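Side-chain contacts in GTPase-activating protein GYP1 (Saccharomyces cerevisiae, PDB 1FKM), which stimulates GTP hydrolysis by Ypt/Rab GTPases, chiefly Ypt1 and Ypt7, by supplying an arginine and a glutamine finger from its TBC domain: residues E58-L61 with Q62-K66; R82-P85 with T86-I90; E187-T190 with D191-H195; V250-M253 with W254-Y257; W363-T366 with D367-L371. All coordinates share one frame; numbering follows the deposited sequence.

Interaction 1. Residues E58-L61 with Q62-K66; sequences EGFL and QRKRK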
# COMPACT_ATOMS: atom_id res chain seq x y z
N GLU A 58 -6.07 15.61 18.44
CA GLU A 58 -5.03 15.55 19.46
C GLU A 58 -5.24 14.41 20.44
O GLU A 58 -4.34 13.61 20.70
CB GLU A 58 -4.96 16.86 20.24
CG GLU A 58 -3.89 16.85 21.32
CD GLU A 58 -4.02 17.99 22.30
OE1 GLU A 58 -5.06 18.07 22.99
OE2 GLU A 58 -3.08 18.81 22.39
N GLY A 59 -6.45 14.34 21.00
CA GLY A 59 -6.76 13.30 21.96
C GLY A 59 -6.75 11.93 21.31
O GLY A 59 -6.31 10.95 21.92
N PHE A 60 -7.26 11.85 20.09
CA PHE A 60 -7.31 10.59 19.37
C PHE A 60 -5.91 10.01 19.20
O PHE A 60 -5.68 8.84 19.50
CB PHE A 60 -7.93 10.78 17.98
CG PHE A 60 -7.88 9.55 17.12
CD1 PHE A 60 -8.83 8.55 17.26
CD2 PHE A 60 -6.85 9.38 16.20
CE1 PHE A 60 -8.76 7.39 16.49
CE2 PHE A 60 -6.77 8.22 15.43
CZ PHE A 60 -7.73 7.22 15.58
N LEU A 61 -4.98 10.83 18.72
CA LEU A 61 -3.60 10.40 18.50
C LEU A 61 -2.90 10.00 19.79
O LEU A 61 -2.19 8.99 19.83
CB LEU A 61 -2.82 11.50 17.78
CG LEU A 61 -3.22 11.76 16.32
CD1 LEU A 61 -2.45 12.94 15.77
CD2 LEU A 61 -2.94 10.52 15.46
N GLN A 62 -3.09 10.78 20.85
CA GLN A 62 -2.47 10.46 22.13
C GLN A 62 -2.91 9.08 22.58
O GLN A 62 -2.08 8.26 22.99
CB GLN A 62 -2.86 11.50 23.19
CG GLN A 62 -2.31 12.88 22.95
CD GLN A 62 -2.74 13.88 24.01
OE1 GLN A 62 -3.93 13.97 24.34
NE2 GLN A 62 -1.79 14.64 24.54
N ARG A 63 -4.20 8.81 22.50
CA ARG A 63 -4.74 7.51 22.91
C ARG A 63 -4.28 6.36 22.02
O ARG A 63 -3.95 5.28 22.51
CB ARG A 63 -6.27 7.57 22.96
CG ARG A 63 -6.79 8.52 24.04
CD ARG A 63 -8.31 8.45 24.23
NE ARG A 63 -9.06 9.06 23.13
CZ ARG A 63 -9.46 8.41 22.04
NH1 ARG A 63 -9.18 7.12 21.89
NH2 ARG A 63 -10.16 9.05 21.11
N LYS A 64 -4.26 6.58 20.71
CA LYS A 64 -3.84 5.53 19.79
C LYS A 64 -2.35 5.23 19.90
O LYS A 64 -1.94 4.07 19.84
CB LYS A 64 -4.18 5.91 18.34
CG LYS A 64 -5.67 6.10 18.09
CD LYS A 64 -6.47 4.87 18.51
CE LYS A 64 -6.14 3.65 17.67
NZ LYS A 64 -6.99 2.47 18.03
N ARG A 65 -1.55 6.27 20.05
CA ARG A 65 -0.11 6.11 20.16
C ARG A 65 0.25 5.47 21.50
O ARG A 65 1.19 4.68 21.59
CB ARG A 65 0.58 7.46 19.98
CG ARG A 65 0.45 7.97 18.54
CD ARG A 65 0.92 9.40 18.36
NE ARG A 65 0.88 9.80 16.95
CZ ARG A 65 1.07 11.04 16.52
NH1 ARG A 65 1.31 12.01 17.39
NH2 ARG A 65 1.03 11.30 15.22
N LYS A 66 -0.51 5.80 22.54
CA LYS A 66 -0.29 5.21 23.85
C LYS A 66 -0.69 3.74 23.81
O LYS A 66 -0.04 2.89 24.42
CB LYS A 66 -1.11 5.95 24.91
CG LYS A 66 -0.93 5.41 26.32
CD LYS A 66 -1.78 6.19 27.31
CE LYS A 66 -1.64 5.62 28.72
NZ LYS A 66 -2.11 4.21 28.79
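Four consecutive i to i+4 backbone bonds tie Glu58-Leu61 to Gln62-Lys66 in helix 57-74 of the TBC domain, the shortest running from Arg65 N to Leu61 O at 2.8 Å. With the main chain satisfied in this way, most side chains pair at the same four-residue spacing. Leu61 and Arg65 run side by side: Leu61 CD1 rests over one face of the Arg65 guanidinium, 3.9 Å from Arg65 NH2 and off-centre. That cover leaves the N-H groups to point elsewhere, and Arg65 NH2 makes a salt bridge with Asp177 of helix 168-186, so an apolar contact within one helix and an ionic one between helices share a single side chain. Three residues after Phe60, Arg63 lies across it with guanidinium and ring planes 88° apart, its NH2 passing 3.7 Å from Phe60 CA. Glu58 and Gln62 form a looser pair on the solvent side, carboxylate and amide stacked with planes 17° apart. The Phe60 ring is brought alongside the next turn because its CG stands opposite the backbone N (chi1 174°). There it receives the aliphatic part of Lys64, bent at chi2 and chi3, while Tyr49 meets the ring edge-to-face. The result is a CH-pi contact over the ring face, with Lys64 CG 3.6 Å from the centroid of Phe60.

Interaction 2. Residues R82-P85 with T86-I90; sequences RDIP and TWHQI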
# COMPACT_ATOMS: atom_id res chain seq x y z
N ARG A 82 3.19 -18.50 21.16
CA ARG A 82 4.05 -18.75 20.01
C ARG A 82 4.71 -17.45 19.56
O ARG A 82 5.13 -17.31 18.41
CB ARG A 82 3.22 -19.33 18.86
CG ARG A 82 2.29 -20.45 19.28
CD ARG A 82 1.37 -20.89 18.15
NE ARG A 82 0.43 -21.92 18.58
CZ ARG A 82 -0.49 -22.47 17.79
NH1 ARG A 82 -0.60 -22.09 16.52
NH2 ARG A 82 -1.30 -23.41 18.27
N ASP A 83 4.79 -16.50 20.49
CA ASP A 83 5.37 -15.19 20.24
C ASP A 83 6.75 -15.23 19.59
O ASP A 83 6.91 -14.89 18.42
CB ASP A 83 5.45 -14.41 21.55
CG ASP A 83 4.10 -14.25 22.22
OD1 ASP A 83 3.08 -14.63 21.60
OD2 ASP A 83 4.06 -13.75 23.36
N ILE A 84 7.75 -15.66 20.36
CA ILE A 84 9.13 -15.73 19.89
C ILE A 84 9.28 -16.22 18.44
O ILE A 84 9.89 -15.55 17.62
CB ILE A 84 9.99 -16.62 20.81
CG1 ILE A 84 9.94 -16.09 22.25
CG2 ILE A 84 11.43 -16.66 20.31
CD1 ILE A 84 10.40 -14.65 22.39
N PRO A 85 8.71 -17.40 18.12
CA PRO A 85 8.82 -17.92 16.75
C PRO A 85 8.35 -16.94 15.68
O PRO A 85 8.98 -16.79 14.64
CB PRO A 85 7.97 -19.18 16.81
CG PRO A 85 8.16 -19.65 18.22
CD PRO A 85 8.01 -18.36 18.99
N THR A 86 7.22 -16.27 15.94
CA THR A 86 6.68 -15.30 14.99
C THR A 86 7.65 -14.14 14.84
O THR A 86 7.86 -13.62 13.73
CB THR A 86 5.30 -14.77 15.48
OG1 THR A 86 4.36 -15.84 15.43
CG2 THR A 86 4.81 -13.62 14.59
N TRP A 87 8.24 -13.73 15.95
CA TRP A 87 9.22 -12.65 15.94
C TRP A 87 10.38 -13.02 15.00
O TRP A 87 10.82 -12.20 14.19
CB TRP A 87 9.73 -12.40 17.36
CG TRP A 87 10.82 -11.38 17.48
CD1 TRP A 87 12.17 -11.60 17.40
CD2 TRP A 87 10.66 -9.97 17.68
NE1 TRP A 87 12.86 -10.42 17.54
CE2 TRP A 87 11.96 -9.40 17.71
CE3 TRP A 87 9.55 -9.13 17.83
CZ2 TRP A 87 12.17 -8.03 17.89
CZ3 TRP A 87 9.76 -7.77 18.01
CH2 TRP A 87 11.07 -7.23 18.04
N HIS A 88 10.85 -14.26 15.09
CA HIS A 88 11.96 -14.70 14.25
C HIS A 88 11.54 -14.86 12.79
O HIS A 88 12.33 -14.63 11.88
CB HIS A 88 12.55 -15.99 14.81
CG HIS A 88 13.34 -15.79 16.06
ND1 HIS A 88 13.40 -16.73 17.07
CD2 HIS A 88 14.09 -14.74 16.47
CE1 HIS A 88 14.16 -16.27 18.05
NE2 HIS A 88 14.59 -15.07 17.71
N GLN A 89 10.30 -15.25 12.57
CA GLN A 89 9.77 -15.41 11.22
C GLN A 89 9.78 -14.05 10.51
O GLN A 89 10.06 -13.95 9.32
CB GLN A 89 8.35 -15.97 11.30
CG GLN A 89 7.54 -15.88 10.04
CD GLN A 89 6.14 -16.45 10.24
OE1 GLN A 89 5.51 -16.21 11.27
NE2 GLN A 89 5.66 -17.20 9.26
N ILE A 90 9.49 -12.99 11.27
CA ILE A 90 9.48 -11.64 10.71
C ILE A 90 10.90 -11.13 10.51
O ILE A 90 11.19 -10.41 9.56
CB ILE A 90 8.72 -10.68 11.63
CG1 ILE A 90 7.24 -11.07 11.65
CG2 ILE A 90 8.89 -9.24 11.17
CD1 ILE A 90 6.45 -10.35 12.71
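The first turn of helix 83-93 in the TBC domain, with Arg82 at its N-cap position, joins Arg82-Pro85 to Thr86-Ile90. A proline in a first turn costs the helix no internal bond, since its nitrogen, which carries no hydrogen, has no helix carbonyl before it to pair with; Pro85 illustrates the point, and its own O accepts Gln89 N at 2.9 Å. The neighbouring links are also regular: Trp87 N meets Asp83 O at 3.0 Å in the carbonyl plane, and His88 N approaches Ile84 O nearly along the C=O axis. The start of the helix is less tight, for the bond from Thr86 N to Arg82 O is weak at 3.4 Å. Thr86 CB also lies 3.4 Å from Asp83 O, so this side chain lies against the opening turn. Among side chains the clearest meeting is that of Ile84 and His88, which run alongside each other on the exposed surface. The methyl branch CG2 of Ile84, opposite its backbone N, does the touching and comes within 3.6 Å of His88 CE1. Ile84 O lies over one face of the same imidazole, 3.7 Å from His88 ND1. Trp87 instead directs its ring away from the first turn, to meet Tyr118 of helix 107-123 edge-to-face. Gln89 has its side chain about 8 Å from that of the glutamine finger Gln131 and about 9 Å from that of the arginine finger Arg96. What results is a proline-containing helical N-terminus, its Gln89 end near the catalytic fingers of a TBC-domain GAP.

Interaction 3. Residues E187-T190 with D191-H195; sequences EQIT and DNYIH
Two i to i+3 bonds, Asn192 N to Ile189 O at 3.0 Å and Tyr193 N to Thr190 O at 3.1 Å, fold Glu187-Thr190 onto Asp191-His195 in consecutive turns, each donor standing well above the carbonyl plane. Such turns show how a chain leaving a helix can change direction while still pairing its polar backbone atoms. Ile189 is the apolar centre. Its CG1 takes the crowded position between backbone N and carbonyl carbon (chi1 51°), and CD1 at its end reaches the edge of the Tyr193 ring, close to the ring plane and 3.8 Å from Tyr193 CE2. The Asn192 amide crosses the same isoleucine obliquely, with Asn192 OD1 3.6 Å from Ile189 CB. That buried oxygen is satisfied by Asn325 ND2, while Tyr193 OH bonds to the backbone O of Asn238. Asp191 forms a salt bridge with Arg202, and its OD1 takes a weak bond from Asn192 ND2. The loop links helix 168-186 to helix 198-214 and packs on others as well: Ile189 lies against Leu324 of helix 324-338, Tyr193 against Ile133 and Leu136 of helix 133-145, and Asn192 against Ile200 of helix 198-214.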
# COMPACT_ATOMS: atom_id res chain seq x y z
N GLU A 187 -7.85 -4.66 7.04
CA GLU A 187 -9.19 -5.05 7.46
C GLU A 187 -10.17 -5.02 6.28
O GLU A 187 -11.26 -5.59 6.36
CB GLU A 187 -9.69 -4.14 8.59
CG GLU A 187 -8.87 -4.27 9.87
CD GLU A 187 -9.39 -3.41 11.00
OE1 GLU A 187 -9.78 -2.25 10.74
OE2 GLU A 187 -9.38 -3.89 12.16
N GLN A 188 -9.77 -4.37 5.19
CA GLN A 188 -10.64 -4.30 4.01
C GLN A 188 -10.45 -5.52 3.12
O GLN A 188 -11.27 -5.78 2.23
CB GLN A 188 -10.33 -3.03 3.21
CG GLN A 188 -10.35 -1.75 4.02
CD GLN A 188 -10.08 -0.51 3.19
OE1 GLN A 188 -9.58 0.49 3.70
NE2 GLN A 188 -10.40 -0.58 1.90
N ILE A 189 -9.37 -6.26 3.35
CA ILE A 189 -9.06 -7.45 2.57
C ILE A 189 -8.56 -8.55 3.51
O ILE A 189 -7.58 -9.24 3.23
CB ILE A 189 -7.96 -7.14 1.52
CG1 ILE A 189 -6.76 -6.46 2.20
CG2 ILE A 189 -8.53 -6.25 0.44
CD1 ILE A 189 -5.60 -6.13 1.24
N THR A 190 -9.26 -8.71 4.63
CA THR A 190 -8.87 -9.69 5.64
C THR A 190 -8.58 -11.09 5.12
O THR A 190 -7.52 -11.65 5.41
CB THR A 190 -9.96 -9.80 6.73
OG1 THR A 190 -10.20 -8.49 7.28
CG2 THR A 190 -9.50 -10.73 7.85
N ASP A 191 -9.49 -11.66 4.33
CA ASP A 191 -9.29 -13.02 3.85
C ASP A 191 -8.18 -13.19 2.82
O ASP A 191 -7.87 -14.31 2.42
CB ASP A 191 -10.62 -13.60 3.34
CG ASP A 191 -10.81 -13.44 1.86
OD1 ASP A 191 -10.61 -12.33 1.33
OD2 ASP A 191 -11.18 -14.44 1.21
N ASN A 192 -7.56 -12.09 2.41
CA ASN A 192 -6.44 -12.19 1.47
C ASN A 192 -5.25 -12.76 2.22
O ASN A 192 -4.36 -13.38 1.63
CB ASN A 192 -6.03 -10.81 0.92
CG ASN A 192 -6.93 -10.32 -0.19
OD1 ASN A 192 -6.60 -9.36 -0.90
ND2 ASN A 192 -8.08 -10.96 -0.35
N TYR A 193 -5.23 -12.58 3.54
CA TYR A 193 -4.10 -13.05 4.32
C TYR A 193 -4.32 -14.14 5.37
O TYR A 193 -3.38 -14.51 6.07
CB TYR A 193 -3.39 -11.84 4.95
CG TYR A 193 -2.94 -10.85 3.90
CD1 TYR A 193 -1.82 -11.11 3.12
CD2 TYR A 193 -3.71 -9.72 3.61
CE1 TYR A 193 -1.48 -10.28 2.05
CE2 TYR A 193 -3.38 -8.88 2.54
CZ TYR A 193 -2.26 -9.17 1.77
OH TYR A 193 -1.96 -8.38 0.69
N ILE A 194 -5.53 -14.65 5.50
CA ILE A 194 -5.71 -15.73 6.46
C ILE A 194 -5.10 -16.97 5.82
O ILE A 194 -4.86 -17.00 4.61
CB ILE A 194 -7.20 -15.96 6.81
CG1 ILE A 194 -7.99 -16.37 5.57
CG2 ILE A 194 -7.78 -14.67 7.41
CD1 ILE A 194 -9.46 -16.69 5.86
N HIS A 195 -4.81 -17.99 6.63
CA HIS A 195 -4.20 -19.22 6.14
C HIS A 195 -4.86 -19.77 4.88
O HIS A 195 -6.08 -19.97 4.84
CB HIS A 195 -4.22 -20.28 7.26
CG HIS A 195 -3.49 -21.54 6.92
ND1 HIS A 195 -2.26 -21.54 6.28
CD2 HIS A 195 -3.79 -22.84 7.14
CE1 HIS A 195 -1.85 -22.78 6.13
NE2 HIS A 195 -2.75 -23.59 6.64

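Interaction 4. Residues V250-M253 with W254-Y257; sequences VIRM and WDTY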
# COMPACT_ATOMS: atom_id res chain seq x y z
N VAL A 250 4.07 3.76 -6.85
CA VAL A 250 3.19 3.09 -5.89
C VAL A 250 2.53 4.14 -4.98
O VAL A 250 1.32 4.09 -4.76
CB VAL A 250 3.99 2.09 -5.01
CG1 VAL A 250 3.12 1.58 -3.87
CG2 VAL A 250 4.46 0.91 -5.88
N ILE A 251 3.32 5.08 -4.48
CA ILE A 251 2.79 6.14 -3.61
C ILE A 251 1.67 6.91 -4.31
O ILE A 251 0.60 7.14 -3.73
CB ILE A 251 3.91 7.13 -3.19
CG1 ILE A 251 4.99 6.38 -2.40
CG2 ILE A 251 3.33 8.25 -2.34
CD1 ILE A 251 4.48 5.65 -1.19
N ARG A 252 1.91 7.31 -5.55
CA ARG A 252 0.90 8.04 -6.31
C ARG A 252 -0.35 7.21 -6.51
O ARG A 252 -1.47 7.71 -6.40
CB ARG A 252 1.47 8.48 -7.66
CG ARG A 252 0.44 9.06 -8.61
CD ARG A 252 -0.23 10.32 -8.06
NE ARG A 252 -1.26 10.79 -8.99
CZ ARG A 252 -2.47 10.26 -9.09
NH1 ARG A 252 -2.83 9.25 -8.29
NH2 ARG A 252 -3.32 10.70 -10.01
N MSE A 253 -0.18 5.93 -6.81
CA MSE A 253 -1.32 5.03 -7.00
C MSE A 253 -2.17 4.97 -5.74
O MSE A 253 -3.41 4.95 -5.81
CB MSE A 253 -0.84 3.61 -7.29
CG MSE A 253 -0.17 3.41 -8.62
SE MSE A 253 0.41 1.57 -8.79
CE MSE A 253 -1.32 0.71 -8.64
N TRP A 254 -1.51 4.91 -4.59
CA TRP A 254 -2.24 4.84 -3.33
C TRP A 254 -3.11 6.07 -3.04
O TRP A 254 -4.10 5.95 -2.32
CB TRP A 254 -1.27 4.55 -2.17
CG TRP A 254 -0.91 3.08 -2.12
CD1 TRP A 254 -0.75 2.24 -3.19
CD2 TRP A 254 -0.65 2.29 -0.95
NE1 TRP A 254 -0.42 0.98 -2.76
CE2 TRP A 254 -0.35 0.98 -1.39
CE3 TRP A 254 -0.65 2.56 0.43
CZ2 TRP A 254 -0.04 -0.06 -0.50
CZ3 TRP A 254 -0.35 1.52 1.31
CH2 TRP A 254 -0.05 0.23 0.84
N ASP A 255 -2.76 7.23 -3.59
CA ASP A 255 -3.60 8.42 -3.38
C ASP A 255 -4.98 8.06 -3.93
O ASP A 255 -6.01 8.36 -3.31
CB ASP A 255 -3.12 9.63 -4.19
CG ASP A 255 -1.77 10.17 -3.75
OD1 ASP A 255 -1.32 9.90 -2.62
OD2 ASP A 255 -1.16 10.91 -4.56
N THR A 256 -4.99 7.43 -5.10
CA THR A 256 -6.23 7.05 -5.75
C THR A 256 -6.90 5.85 -5.10
O THR A 256 -8.12 5.85 -4.93
CB THR A 256 -6.00 6.77 -7.25
OG1 THR A 256 -5.49 7.95 -7.88
CG2 THR A 256 -7.32 6.37 -7.94
N TYR A 257 -6.12 4.84 -4.72
CA TYR A 257 -6.70 3.69 -4.05
C TYR A 257 -7.41 4.12 -2.77
O TYR A 257 -8.53 3.71 -2.50
CB TYR A 257 -5.63 2.65 -3.71
CG TYR A 257 -5.37 1.65 -4.80
CD1 TYR A 257 -5.05 2.05 -6.09
CD2 TYR A 257 -5.42 0.28 -4.53
CE1 TYR A 257 -4.76 1.12 -7.09
CE2 TYR A 257 -5.13 -0.66 -5.52
CZ TYR A 257 -4.80 -0.24 -6.79
OH TYR A 257 -4.50 -1.17 -7.75
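Arg252 NH1 donates to Thr256 OG1 across one turn of helix 247-261, at 3.0 Å and with an N-H...O angle of 161°. The threonine oxygen meets the guanidinium at its edge, in the plane, an approach made possible by the bend of the arginine chain at chi2 (61°), which folds it back along the helix. Asp255 lies nearby without a salt bridge to Arg252: its OD2 is 4.4 Å from Arg252 NH1 and well out of the guanidinium plane, so between guanidinium and carboxylate only the charges act, although Arg252 CD touches Asp255 OD2 at 3.7 Å. The other faces of the helix carry apolar pairs. Val250 CG1 sits off-centre above the five-membered ring of Trp254, 4.2 Å from its centroid, a CH-pi contact between side chains that point the same way. Similarly, the selenomethionine at Met253 lies beside Tyr257, with Met253 CE 3.8 Å from Tyr257 CE1. A second shell fixes these groups: Glu365 takes Arg252 NE in a salt bridge, and Thr256 OG1 also bonds to Trp31 O. Phe140 meets Trp254 edge-to-face, and His328 holds Tyr257 OH. A leucine in place of Arg252 would probably leave Glu365 without its buried charge partner and Thr256 OG1 without one of its two partners. A central helix can bury charge where a carboxylate is well supplied: Asp255 OD1 has a salt bridge to Arg39 and a bond from Trp43 NE1, OD2 one from Ile34 N, and the group is likely to remain ionised in this core.

Interaction 5. Residues W363-T366 with D367-L371; sequences WTET and DIEML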
# COMPACT_ATOMS: atom_id res chain seq x y z
N TRP A 363 7.79 4.97 -15.95
CA TRP A 363 6.42 5.44 -15.97
C TRP A 363 6.32 6.79 -15.26
O TRP A 363 6.99 7.03 -14.26
CB TRP A 363 5.49 4.44 -15.28
CG TRP A 363 4.87 3.44 -16.22
CD1 TRP A 363 5.44 2.88 -17.32
CD2 TRP A 363 3.57 2.85 -16.11
NE1 TRP A 363 4.58 1.99 -17.91
CE2 TRP A 363 3.42 1.95 -17.18
CE3 TRP A 363 2.51 3.00 -15.20
CZ2 TRP A 363 2.26 1.19 -17.38
CZ3 TRP A 363 1.35 2.25 -15.39
CH2 TRP A 363 1.24 1.35 -16.48
N THR A 364 5.49 7.67 -15.81
CA THR A 364 5.30 9.00 -15.24
C THR A 364 3.89 9.13 -14.68
O THR A 364 3.10 8.19 -14.70
CB THR A 364 5.48 10.10 -16.30
OG1 THR A 364 4.53 9.90 -17.36
CG2 THR A 364 6.89 10.06 -16.87
N GLU A 365 3.59 10.33 -14.18
CA GLU A 365 2.29 10.64 -13.62
C GLU A 365 1.21 10.38 -14.67
O GLU A 365 0.13 9.88 -14.36
CB GLU A 365 2.25 12.12 -13.20
CG GLU A 365 0.87 12.68 -12.91
CD GLU A 365 0.16 11.96 -11.78
OE1 GLU A 365 0.80 11.74 -10.72
OE2 GLU A 365 -1.03 11.62 -11.94
N THR A 366 1.53 10.70 -15.92
CA THR A 366 0.58 10.51 -17.02
C THR A 366 0.24 9.04 -17.23
O THR A 366 -0.92 8.68 -17.44
CB THR A 366 1.15 11.07 -18.33
OG1 THR A 366 1.57 12.43 -18.13
CG2 THR A 366 0.10 11.04 -19.43
N ASP A 367 1.26 8.19 -17.18
CA ASP A 367 1.08 6.76 -17.37
C ASP A 367 0.22 6.13 -16.28
O ASP A 367 -0.68 5.33 -16.56
CB ASP A 367 2.45 6.06 -17.39
CG ASP A 367 3.36 6.60 -18.49
OD1 ASP A 367 2.87 6.87 -19.60
OD2 ASP A 367 4.58 6.73 -18.24
N ILE A 368 0.50 6.51 -15.03
CA ILE A 368 -0.23 5.99 -13.87
C ILE A 368 -1.67 6.48 -13.86
O ILE A 368 -2.60 5.71 -13.59
CB ILE A 368 0.44 6.45 -12.56
CG1 ILE A 368 1.95 6.23 -12.63
CG2 ILE A 368 -0.15 5.69 -11.38
CD1 ILE A 368 2.71 6.93 -11.55
N GLU A 369 -1.84 7.76 -14.15
CA GLU A 369 -3.16 8.39 -14.15
C GLU A 369 -4.04 7.74 -15.23
O GLU A 369 -5.25 7.56 -15.04
CB GLU A 369 -3.01 9.89 -14.41
CG GLU A 369 -4.25 10.74 -14.15
CD GLU A 369 -5.32 10.55 -15.20
OE1 GLU A 369 -4.97 10.41 -16.39
OE2 GLU A 369 -6.52 10.56 -14.84
N MSE A 370 -3.43 7.38 -16.35
CA MSE A 370 -4.17 6.75 -17.45
C MSE A 370 -4.67 5.37 -17.05
O MSE A 370 -5.82 5.00 -17.34
CB MSE A 370 -3.27 6.63 -18.69
CG MSE A 370 -3.98 6.12 -19.93
SE MSE A 370 -2.83 6.10 -21.50
CE MSE A 370 -2.24 7.94 -21.44
N LEU A 371 -3.81 4.60 -16.39
CA LEU A 371 -4.17 3.25 -15.95
C LEU A 371 -5.33 3.29 -14.95
O LEU A 371 -6.31 2.56 -15.08
CB LEU A 371 -2.95 2.58 -15.30
CG LEU A 371 -3.17 1.21 -14.64
CD1 LEU A 371 -3.59 0.19 -15.68
CD2 LEU A 371 -1.88 0.76 -13.96
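Thr364 is the N-cap of helix 365-382, and Asp367, three residues on, turns its carboxylate back to accept Thr364 N at 2.8 Å, one half of a capping box. The oxygen, Asp367 OD2, is approached on its anti side, 32° out of the carboxylate plane, and Thr364 OG1 adds a weak bond to it at 3.3 Å. Packing is close where Trp363 folds back over the first turn. Asp367 CB lies over one face of the indole, 3.6 Å from Trp363 CD2, in a CH-pi contact, while the benzo end of the ring crosses Leu371 at about a right angle and meets it edge-on. Replacing Trp363 by an alanine would probably open a gap beside Leu371 and uncover Asp367 CB. Ile368 continues this inner side. The outer side is looser: Thr366 and Met370, a selenomethionine, are exposed and joined by a routine backbone bond. Glu365 is exposed too, yet its OE1 is held by Arg252; its OE2 touches the aliphatic part of Glu369, 3.6 Å from Glu369 CB, as the two side chains cross obliquely. The packed side closes where Leu371 CD2 comes 3.8 Å from Trp363 CZ3 at the rim of the indole.

How the interactions relate
Five local contacts, met in series along the chain, sample this all-helical domain from its surface to its core. Interactions 4 and 5 alone touch: their centres are 11 Å apart, Arg252 NE and Glu365 OE1 form a salt bridge of 2.9 Å, and Met253 CG packs on Ile368 CG2, so the later helix 365-382 is tied to the buried helix 247-261. Interaction 3 approaches interaction 4 to about 6 Å between nearest atoms. Interactions 2 and 3 are the ones near the catalytic fingers, Gln89 and Tyr193 each having a side chain about 8 Å from that of Gln131. Interactions 1 and 5 lie on opposite sides of the chain's centre, with centres 37 Å apart.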